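PDB 6VTJ: Non-ribosomal peptide synthetase from Methanobrevibacter ruminantium, which carries a phosphopantetheine-bearing peptidyl carrier domain joined to a reductase domain that probably releases the thioester-bound peptide by NAD(P)H-dependent reduction. Local coordinates for residues E270-Q275 and Y283-L288. Residues are numbered along the deposited sequence; the frame is centred on the assembly and turned at random.
Sequences EAYPNQ and YYEQDL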
ATOM      1  N   GLU A 270      28.126   5.877  -3.098  1.00 53.00           N
ATOM      2  CA  GLU A 270      29.149   6.843  -3.483  1.00 50.69           C
ATOM      3  C   GLU A 270      28.534   8.172  -3.898  1.00 49.43           C
ATOM      4  O   GLU A 270      29.123   9.227  -3.651  1.00 49.71           O
ATOM      5  CB  GLU A 270      30.008   6.267  -4.614  1.00 50.73           C
ATOM      6  N   ALA A 271      27.350   8.143  -4.512  1.00 49.31           N
ATOM      7  CA  ALA A 271      26.696   9.339  -5.030  1.00 48.15           C
ATOM      8  C   ALA A 271      25.768  10.015  -4.025  1.00 50.38           C
ATOM      9  O   ALA A 271      25.326  11.144  -4.274  1.00 45.94           O
ATOM     10  CB  ALA A 271      25.898   8.992  -6.288  1.00 46.62           C
ATOM     11  N   TYR A 272      25.450   9.357  -2.909  1.00 51.44           N
ATOM     12  CA  TYR A 272      24.555   9.915  -1.892  1.00 51.71           C
ATOM     13  C   TYR A 272      25.162   9.644  -0.534  1.00 53.16           C
ATOM     14  O   TYR A 272      24.716   8.762   0.210  1.00 50.72           O
ATOM     15  CB  TYR A 272      23.148   9.332  -2.012  1.00 44.17           C
ATOM     16  CG  TYR A 272      22.510   9.660  -3.331  1.00 39.69           C
ATOM     17  CD1 TYR A 272      21.804  10.835  -3.492  1.00 37.57           C
ATOM     18  CD2 TYR A 272      22.631   8.805  -4.427  1.00 38.50           C
ATOM     19  CE1 TYR A 272      21.228  11.165  -4.696  1.00 40.40           C
ATOM     20  CE2 TYR A 272      22.045   9.131  -5.652  1.00 41.27           C
ATOM     21  CZ  TYR A 272      21.341  10.315  -5.771  1.00 38.36           C
ATOM     22  OH  TYR A 272      20.741  10.686  -6.951  1.00 41.04           O
ATOM     23  N   PRO A 273      26.199  10.382  -0.169  1.00 56.83           N
ATOM     24  CA  PRO A 273      26.871  10.133   1.099  1.00 57.43           C
ATOM     25  C   PRO A 273      26.128  10.800   2.244  1.00 57.11           C
ATOM     26  O   PRO A 273      25.539  11.874   2.098  1.00 61.91           O
ATOM     27  CB  PRO A 273      28.246  10.768   0.880  1.00 56.91           C
ATOM     28  CG  PRO A 273      27.934  11.957  -0.001  1.00 51.84           C
ATOM     29  CD  PRO A 273      26.749  11.563  -0.866  1.00 55.84           C
ATOM     30  N   ASN A 274      26.158  10.136   3.398  1.00 61.26           N
ATOM     31  CA  ASN A 274      25.494  10.636   4.606  1.00 60.29           C
ATOM     32  C   ASN A 274      24.003  10.874   4.370  1.00 51.99           C
ATOM     33  O   ASN A 274      23.445  11.891   4.791  1.00 59.37           O
ATOM     34  CB  ASN A 274      26.163  11.914   5.125  1.00 63.71           C
ATOM     35  CG  ASN A 274      27.679  11.846   5.083  1.00 65.57           C
ATOM     36  OD1 ASN A 274      28.300  11.064   5.808  1.00 65.85           O
ATOM     37  ND2 ASN A 274      28.286  12.692   4.251  1.00 64.82           N
ATOM     38  N   GLN A 275      23.349   9.929   3.703  1.00 51.92           N
ATOM     39  CA  GLN A 275      21.937  10.076   3.383  1.00 47.05           C
ATOM     40  C   GLN A 275      21.065   9.840   4.611  1.00 43.93           C
ATOM     41  O   GLN A 275      21.273   8.888   5.374  1.00 43.75           O
ATOM     42  CB  GLN A 275      21.529   9.110   2.269  1.00 40.66           C
ATOM     43  CG  GLN A 275      20.128   9.345   1.748  1.00 34.83           C
ATOM     44  CD  GLN A 275      19.991  10.685   1.060  1.00 40.38           C
ATOM     45  OE1 GLN A 275      20.817  11.056   0.224  1.00 41.79           O
ATOM     46  NE2 GLN A 275      18.945  11.425   1.410  1.00 45.80           N
ATOM     47  N   TYR A 283      14.540  11.147  -3.612  1.00 36.89           N
ATOM     48  CA  TYR A 283      15.327  10.233  -4.425  1.00 32.41           C
ATOM     49  C   TYR A 283      16.775  10.183  -3.963  1.00 30.52           C
ATOM     50  O   TYR A 283      17.435  11.221  -3.864  1.00 33.88           O
ATOM     51  CB  TYR A 283      15.284  10.649  -5.889  1.00 34.40           C
ATOM     52  CG  TYR A 283      15.989   9.666  -6.783  1.00 29.33           C
ATOM     53  CD1 TYR A 283      15.558   8.358  -6.852  1.00 34.53           C
ATOM     54  CD2 TYR A 283      17.096  10.041  -7.545  1.00 36.82           C
ATOM     55  CE1 TYR A 283      16.177   7.437  -7.668  1.00 36.02           C
ATOM     56  CE2 TYR A 283      17.737   9.116  -8.384  1.00 36.64           C
ATOM     57  CZ  TYR A 283      17.266   7.813  -8.437  1.00 37.81           C
ATOM     58  OH  TYR A 283      17.863   6.854  -9.236  1.00 41.07           O
ATOM     59  N   TYR A 284      17.279   8.969  -3.736  1.00 29.51           N
ATOM     60  CA  TYR A 284      18.697   8.758  -3.454  1.00 35.86           C
ATOM     61  C   TYR A 284      19.186   7.435  -4.062  1.00 31.10           C
ATOM     62  O   TYR A 284      20.041   6.761  -3.477  1.00 28.89           O
ATOM     63  CB  TYR A 284      18.958   8.809  -1.936  1.00 32.61           C
ATOM     64  CG  TYR A 284      18.121   7.828  -1.142  1.00 34.23           C
ATOM     65  CD1 TYR A 284      16.775   8.082  -0.872  1.00 32.55           C
ATOM     66  CD2 TYR A 284      18.669   6.633  -0.676  1.00 32.78           C
ATOM     67  CE1 TYR A 284      16.001   7.170  -0.157  1.00 30.27           C
ATOM     68  CE2 TYR A 284      17.916   5.738   0.039  1.00 32.42           C
ATOM     69  CZ  TYR A 284      16.583   6.004   0.297  1.00 30.17           C
ATOM     70  OH  TYR A 284      15.829   5.088   1.001  1.00 31.47           O
ATOM     71  N   GLU A 285      18.629   7.042  -5.211  1.00 35.06           N
ATOM     72  CA  GLU A 285      18.938   5.766  -5.872  1.00 34.92           C
ATOM     73  C   GLU A 285      18.698   4.565  -4.956  1.00 36.03           C
ATOM     74  O   GLU A 285      19.506   3.632  -4.883  1.00 38.21           O
ATOM     75  CB  GLU A 285      20.364   5.761  -6.428  1.00 37.29           C
ATOM     76  CG  GLU A 285      20.389   6.282  -7.847  1.00 45.68           C
ATOM     77  CD  GLU A 285      21.776   6.432  -8.430  1.00 49.92           C
ATOM     78  OE1 GLU A 285      22.478   5.404  -8.558  1.00 44.53           O
ATOM     79  OE2 GLU A 285      22.150   7.588  -8.759  1.00 50.76           O
ATOM     80  N   GLN A 286      17.562   4.590  -4.265  1.00 35.54           N
ATOM     81  CA  GLN A 286      17.078   3.440  -3.521  1.00 35.56           C
ATOM     82  C   GLN A 286      16.499   2.412  -4.489  1.00 33.78           C
ATOM     83  O   GLN A 286      16.264   2.688  -5.671  1.00 39.97           O
ATOM     84  CB  GLN A 286      16.021   3.864  -2.490  1.00 30.47           C
ATOM     85  CG  GLN A 286      14.723   4.438  -3.090  1.00 30.26           C
ATOM     86  CD  GLN A 286      14.735   5.977  -3.248  1.00 31.97           C
ATOM     87  OE1 GLN A 286      15.704   6.550  -3.733  1.00 31.56           O
ATOM     88  NE2 GLN A 286      13.646   6.637  -2.831  1.00 26.72           N
ATOM     89  N   ASP A 287      16.263   1.213  -3.974  1.00 35.93           N
ATOM     90  CA  ASP A 287      15.700   0.119  -4.770  1.00 39.35           C
ATOM     91  C   ASP A 287      14.243   0.424  -5.110  1.00 36.03           C
ATOM     92  O   ASP A 287      13.379   0.453  -4.230  1.00 36.69           O
ATOM     93  CB  ASP A 287      15.842  -1.191  -3.996  1.00 38.79           C
ATOM     94  CG  ASP A 287      15.185  -2.377  -4.682  1.00 40.57           C
ATOM     95  OD1 ASP A 287      14.985  -2.365  -5.914  1.00 37.48           O
ATOM     96  OD2 ASP A 287      14.868  -3.346  -3.962  1.00 51.27           O
ATOM     97  N   LEU A 288      13.967   0.658  -6.387  1.00 36.75           N
ATOM     98  CA  LEU A 288      12.627   0.962  -6.871  1.00 36.34           C
ATOM     99  C   LEU A 288      12.171  -0.061  -7.901  1.00 37.81           C
ATOM    100  O   LEU A 288      11.468   0.274  -8.852  1.00 40.89           O
ATOM    101  CB  LEU A 288      12.576   2.375  -7.453  1.00 33.69           C
ATOM    102  CG  LEU A 288      12.715   3.482  -6.403  1.00 33.98           C
ATOM    103  CD1 LEU A 288      12.971   4.849  -7.043  1.00 29.70           C
ATOM    104  CD2 LEU A 288      11.479   3.518  -5.543  1.00 24.96           C
TER
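Tyr272 lays its ring flat against the backbone of Tyr284. CA of Tyr284 sits 3.6 Å from the centroid of the Tyr272 ring and only 8° off its normal, a CH-pi contact, while the carbonyl O of Tyr284 comes over the same face, 3.4 Å from CD2 of Tyr272. With CG anti to its own carbonyl carbon (chi1 -62°), Tyr272 sends the ring across to the other segment, where the phenol OH ends 3.7 Å from CE2 of Tyr283. Glu285 takes the ring's edge: its OE2 lies near the ring plane, 3.5 Å from CE2 of Tyr272, with the carboxylate turned nearly perpendicular to the ring.

The Tyr284 side chain heads off at about a right angle to Tyr272, and here Gln275 joins in. Its amide is nearly parallel to the Tyr284 ring, the planes 18° apart; OE1 of Gln275 lies 3.6 Å from CB of Tyr284, and CG of Gln275 3.8 Å from CG of Tyr284. Within its own segment Tyr284 is held by a nearly straight hydrogen bond from its N to OE1 of Gln286, 2.9 Å; outside the two segments, OH of Tyr284 is hydrogen-bonded to O of Ser264, and O of Tyr284 to OG of Ser266.

Both segments belong to the long loop between strand 252-258 and helix 291-308 of the Rossmann-like reductase domain. A serine in place of Tyr272 would probably leave the backbone of Tyr284 without its aromatic cover and open a gap beside Glu285. Across the two segments the grip is one of van der Waals and CH-pi contacts, with the polarised ring-edge hydrogens of Tyr272 probably favouring the nearby carboxylate; the directional bonds holding Tyr284 come from Gln286 and from the two serines, which precede 270-275 in the same loop.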